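PDB 4LES: protein - conserved hypothetical, which is of unknown function but folds into a compact domain in which antiparallel beta sheets pack face to face. Local coordinates for residues T86-V91 with E116-N121; V74-H79 with Y201-K206. All blocks are in the same frame, centred on the assembly; numbering follows the deposited sequence. Where two conformers were deposited one is given.

The two contacts illustrate two ways in which a layered beta protein holds its strands together. Contact 1 joins neighbouring strands of one four-stranded sheet, 83-96 and 110-121, through backbone hydrogen bonds reinforced by paired charges on one face. Contact 2 lies between layers: strand 69-79, at the edge of that sheet, meets strand 201-204 of the three-stranded sheet through side chains, one of them bonded to a backbone carbonyl. Contact 1 is nearer the centre of the chain, while contact 2 runs from buried V74 and F78 to solvent-exposed K76 and H79. They are knit together directly, since K88 O of contact 1 probably accepts hydrogen bonds from V74 N and N75 N, and V90 packs on I205.

Contact 1. Residues T86-V91 with E116-N121; sequences TVKRVV and EAEGKN. With PO4 (phosphate ion), chain E.
R89 turns its CG between the backbone N and the carbonyl carbon (chi1 52°), and its extended chain then runs alongside E116, whose own CG sits beside the backbone N. The guanidinium thereby grips the carboxylate side-on: R89 NE donates to E116 OE1 at 2.7 Å, and R89 NH2 reaches E116 OE2 at 3.0 Å. Both oxygens lie near the guanidinium plane, yet the groups are not coplanar, their planes standing 51° apart. V91 CG2 rests over one guanidinium face, E71 forms a salt bridge with R89 NH1, and R89 NH2 also bonds to phosphate O3 at 3.1 Å, the ion probably coming from the crystallisation liquor; Y155 binds E116 OE2. Farther along, the extended K88 crosses E118, and K88 NZ meets E118 OE1 at 2.7 Å from above the carboxylate plane. Between the strands themselves, T86 and E118 exchange backbone bonds in an antiparallel hydrogen-bonded pair, K88 N donates to E116 O at 2.8 Å, and E116 N donates to R89 O. V87 and A117 occupy the other face. Largely buried, the E116 carboxylate is thus held by arginine and tyrosine, which would probably favour its ionised form.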
# COMPACT_ATOMS: atom_id res chain seq x y z
N THR A 86 3.82 9.78 -0.24
CA THR A 86 2.61 10.07 0.51
C THR A 86 1.92 8.76 0.84
O THR A 86 1.76 7.91 -0.04
CB THR A 86 1.65 10.93 -0.31
OG1 THR A 86 2.27 12.18 -0.56
CG2 THR A 86 0.35 11.18 0.45
N VAL A 87 1.57 8.59 2.11
CA VAL A 87 0.80 7.44 2.55
C VAL A 87 -0.59 7.99 2.86
O VAL A 87 -0.76 8.85 3.71
CB VAL A 87 1.41 6.74 3.77
CG1 VAL A 87 0.55 5.56 4.19
CG2 VAL A 87 2.80 6.25 3.41
N LYS A 88 -1.59 7.48 2.16
CA LYS A 88 -2.92 8.04 2.32
C LYS A 88 -3.68 7.32 3.38
O LYS A 88 -4.08 7.90 4.36
CB LYS A 88 -3.65 8.00 1.00
CG LYS A 88 -2.94 8.81 -0.06
CD LYS A 88 -3.67 8.68 -1.39
CE LYS A 88 -3.04 9.59 -2.42
NZ LYS A 88 -3.66 9.44 -3.77
N ARG A 89 -3.88 6.04 3.21
CA ARG A 89 -4.60 5.31 4.20
C ARG A 89 -4.26 3.85 4.13
O ARG A 89 -3.63 3.39 3.17
CB ARG A 89 -6.09 5.51 4.02
CG ARG A 89 -6.58 5.22 2.62
CD ARG A 89 -8.12 5.43 2.50
NE ARG A 89 -8.47 4.85 1.22
CZ ARG A 89 -9.67 4.40 0.85
NH1 ARG A 89 -10.73 4.48 1.65
NH2 ARG A 89 -9.80 3.87 -0.37
N VAL A 90 -4.66 3.15 5.18
CA VAL A 90 -4.49 1.71 5.26
C VAL A 90 -5.92 1.20 5.41
O VAL A 90 -6.68 1.74 6.21
CB VAL A 90 -3.66 1.29 6.47
CG1 VAL A 90 -3.67 -0.22 6.62
CG2 VAL A 90 -2.24 1.83 6.35
N VAL A 91 -6.29 0.19 4.63
CA VAL A 91 -7.66 -0.34 4.67
C VAL A 91 -7.68 -1.85 4.90
O VAL A 91 -6.96 -2.58 4.24
CB VAL A 91 -8.37 -0.08 3.33
CG1 VAL A 91 -9.80 -0.62 3.36
CG2 VAL A 91 -8.38 1.42 3.06
N GLU A 116 -2.40 2.35 0.80
CA GLU A 116 -2.43 3.27 -0.34
C GLU A 116 -1.31 4.30 -0.20
O GLU A 116 -1.25 5.04 0.77
CB GLU A 116 -3.76 4.01 -0.41
CG GLU A 116 -4.92 3.12 -0.81
CD GLU A 116 -6.21 3.89 -0.97
OE1 GLU A 116 -6.33 5.01 -0.39
OE2 GLU A 116 -7.12 3.37 -1.65
N ALA A 117 -0.44 4.35 -1.19
CA ALA A 117 0.70 5.24 -1.16
C ALA A 117 1.02 5.73 -2.54
O ALA A 117 0.57 5.17 -3.54
CB ALA A 117 1.90 4.48 -0.61
N GLU A 118 1.81 6.79 -2.60
CA GLU A 118 2.26 7.30 -3.89
C GLU A 118 3.62 8.01 -3.75
O GLU A 118 3.97 8.46 -2.66
CB GLU A 118 1.20 8.19 -4.51
CG GLU A 118 0.80 9.40 -3.69
CD GLU A 118 -0.36 10.15 -4.34
OE1 GLU A 118 -1.26 9.48 -4.90
OE2 GLU A 118 -0.38 11.40 -4.28
N GLY A 119 4.39 8.06 -4.82
CA GLY A 119 5.70 8.69 -4.80
C GLY A 119 5.80 9.75 -5.87
O GLY A 119 5.33 9.55 -6.97
N LYS A 120 6.44 10.86 -5.54
CA LYS A 120 6.62 11.98 -6.45
C LYS A 120 8.12 12.22 -6.61
O LYS A 120 8.84 12.34 -5.64
CB LYS A 120 5.96 13.22 -5.85
CG LYS A 120 5.95 14.49 -6.70
CD LYS A 120 5.19 15.58 -5.94
CE LYS A 120 4.53 16.63 -6.82
NZ LYS A 120 5.48 17.63 -7.37
N ASN A 121 8.58 12.27 -7.85
CA ASN A 121 9.97 12.53 -8.14
C ASN A 121 10.16 14.00 -7.85
O ASN A 121 9.56 14.83 -8.52
CB ASN A 121 10.27 12.22 -9.61
CG ASN A 121 11.69 12.60 -10.03
OD1 ASN A 121 12.52 13.07 -9.22
ND2 ASN A 121 11.98 12.41 -11.32
P PO4 E . -13.07 2.35 -0.40
O1 PO4 E . -11.77 1.62 -0.11
O2 PO4 E . -13.73 2.82 0.87
O3 PO4 E . -12.75 3.54 -1.25
O4 PO4 E . -14.01 1.42 -1.13

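Contact 2. Residues V74-H79 with Y201-K206; sequences VNKDFH and YKEQIK. With EOH (ethanol), chain D.
V74 opens the contact by sending its two methyl branches to different partners: V74 CG1 meets CG of E203 at 3.8 Å, the two side chains approaching from opposite directions, while V74 CG2 packs against CG2 of I205 at 4.2 Å. A G1 beta bulge follows, N75 and K76 both facing V87 of the adjoining strand, with N75 in a left-handed backbone conformation. From the bulge, the extended side chain of K76 crosses that of E203 at about a right angle. The glutamate is bent at chi2 (67°), which presents its carboxylate to the lysine, and NZ of K76 binds OE2 of E203 on the syn side at 2.9 Å, a salt bridge at the border of the apolar packing. F78 comes next, buried and directed at the opposing strand. Its side chain and that of Y201 slide past each other in opposite directions, their ring planes at 57°. CD2 of F78 lies 3.4 Å from CG of Y201, over one face of the tyrosine ring, and CB of F78 adds a CH-pi contact, 4.0 Å from the centroid of that same Y201 ring. F78 CZ also approaches CB of E203. At H79 the backbone takes over: Y201 OH donates to H79 O at 2.6 Å, in the carbonyl plane and on a lone pair, while the imidazole turns to D84. The strand axes run antiparallel but about 9.7 Å apart, too far for backbone pairing, and V87 and V90 of the neighbouring strand pack on F78 and I205. In this contact the packing is apolar within and polar at the margin; side chains closing the gap between two antiparallel sheets are consistent with a beta sandwich.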
# COMPACT_ATOMS: atom_id res chain seq x y z
N VAL A 74 -3.92 8.04 7.21
CA VAL A 74 -2.53 8.42 7.56
C VAL A 74 -2.39 9.81 7.01
O VAL A 74 -2.16 10.74 7.76
CB VAL A 74 -1.47 7.46 6.97
CG1 VAL A 74 -0.05 7.95 7.26
CG2 VAL A 74 -1.65 6.07 7.53
N ASN A 75 -2.55 9.96 5.70
CA ASN A 75 -2.47 11.30 5.07
C ASN A 75 -1.24 12.10 5.45
O ASN A 75 -1.34 13.27 5.80
CB ASN A 75 -3.76 12.08 5.37
CG ASN A 75 -4.99 11.41 4.77
OD1 ASN A 75 -6.00 11.22 5.43
ND2 ASN A 75 -4.86 10.99 3.53
N LYS A 76 -0.08 11.45 5.34
CA LYS A 76 1.21 12.09 5.61
C LYS A 76 2.18 11.90 4.46
O LYS A 76 2.16 10.86 3.81
CB LYS A 76 1.85 11.51 6.87
CG LYS A 76 0.99 11.77 8.09
CD LYS A 76 1.65 11.38 9.40
CE LYS A 76 0.59 11.48 10.50
NZ LYS A 76 1.19 11.19 11.82
N ASP A 77 3.02 12.90 4.25
CA ASP A 77 4.02 12.90 3.20
C ASP A 77 5.39 12.76 3.89
O ASP A 77 5.64 13.38 4.92
CB ASP A 77 3.87 14.20 2.38
CG ASP A 77 4.66 14.21 1.08
OD1 ASP A 77 5.42 13.25 0.82
OD2 ASP A 77 4.49 15.19 0.31
N PHE A 78 6.24 11.88 3.35
CA PHE A 78 7.52 11.57 3.92
C PHE A 78 8.57 11.86 2.88
O PHE A 78 8.54 11.34 1.77
CB PHE A 78 7.58 10.12 4.31
CG PHE A 78 6.51 9.70 5.26
CD1 PHE A 78 5.29 9.27 4.80
CD2 PHE A 78 6.73 9.73 6.61
CE1 PHE A 78 4.29 8.87 5.67
CE2 PHE A 78 5.74 9.33 7.50
CZ PHE A 78 4.52 8.90 7.02
N HIS A 79 9.53 12.68 3.28
CA HIS A 79 10.58 13.09 2.40
C HIS A 79 11.79 12.15 2.35
O HIS A 79 12.30 11.72 3.39
CB HIS A 79 11.05 14.46 2.83
CG HIS A 79 12.15 14.98 1.99
ND1 HIS A 79 11.92 15.56 0.76
CD2 HIS A 79 13.49 15.01 2.19
CE1 HIS A 79 13.08 15.92 0.23
NE2 HIS A 79 14.04 15.60 1.08
N TYR A 201 11.11 6.08 8.30
CA TYR A 201 10.00 6.60 9.07
C TYR A 201 9.14 5.43 9.48
O TYR A 201 8.96 4.48 8.71
CB TYR A 201 9.13 7.52 8.21
CG TYR A 201 9.84 8.70 7.62
CD1 TYR A 201 10.42 8.62 6.36
CD2 TYR A 201 9.90 9.91 8.30
CE1 TYR A 201 11.07 9.70 5.80
CE2 TYR A 201 10.53 11.01 7.74
CZ TYR A 201 11.12 10.90 6.48
OH TYR A 201 11.78 11.98 5.93
N LYS A 202 8.59 5.51 10.69
CA LYS A 202 7.72 4.48 11.22
C LYS A 202 6.48 5.19 11.70
O LYS A 202 6.52 5.98 12.62
CB LYS A 202 8.41 3.72 12.34
CG LYS A 202 7.66 2.49 12.84
CD LYS A 202 8.55 1.71 13.80
CE LYS A 202 7.98 0.32 14.05
NZ LYS A 202 8.84 -0.53 14.92
N GLU A 203 5.37 4.94 11.04
CA GLU A 203 4.10 5.58 11.39
C GLU A 203 3.17 4.52 11.95
O GLU A 203 2.86 3.55 11.25
CB GLU A 203 3.56 6.17 10.09
CG GLU A 203 2.19 6.74 10.13
CD GLU A 203 2.13 7.97 10.98
OE1 GLU A 203 3.21 8.59 11.23
OE2 GLU A 203 0.99 8.31 11.37
N GLN A 204 2.71 4.68 13.19
CA GLN A 204 1.81 3.70 13.80
C GLN A 204 0.41 3.92 13.27
O GLN A 204 -0.12 5.01 13.35
CB GLN A 204 1.79 3.81 15.32
CG GLN A 204 0.93 2.74 15.99
CD GLN A 204 1.00 2.78 17.49
OE1 GLN A 204 1.61 3.65 18.07
NE2 GLN A 204 0.38 1.80 18.13
N ILE A 205 -0.21 2.90 12.71
CA ILE A 205 -1.55 3.11 12.22
C ILE A 205 -2.58 2.63 13.25
O ILE A 205 -3.71 3.10 13.28
CB ILE A 205 -1.79 2.42 10.88
CG1 ILE A 205 -1.97 0.92 11.07
CG2 ILE A 205 -0.67 2.72 9.89
CD1 ILE A 205 -2.09 0.20 9.75
N LYS A 206 -2.17 1.73 14.14
CA LYS A 206 -3.11 1.11 15.06
C LYS A 206 -2.40 0.68 16.32
O LYS A 206 -1.20 0.40 16.30
CB LYS A 206 -3.57 -0.15 14.37
CG LYS A 206 -4.93 -0.60 14.72
CD LYS A 206 -5.31 -1.72 13.76
CE LYS A 206 -4.71 -3.01 14.19
NZ LYS A 206 -5.47 -3.53 15.37
OXT LYS A 206 -3.01 0.56 17.37
C1 EOH D . 5.12 17.56 -2.33
C2 EOH D . 6.15 18.24 -3.22
O EOH D . 5.45 16.18 -2.14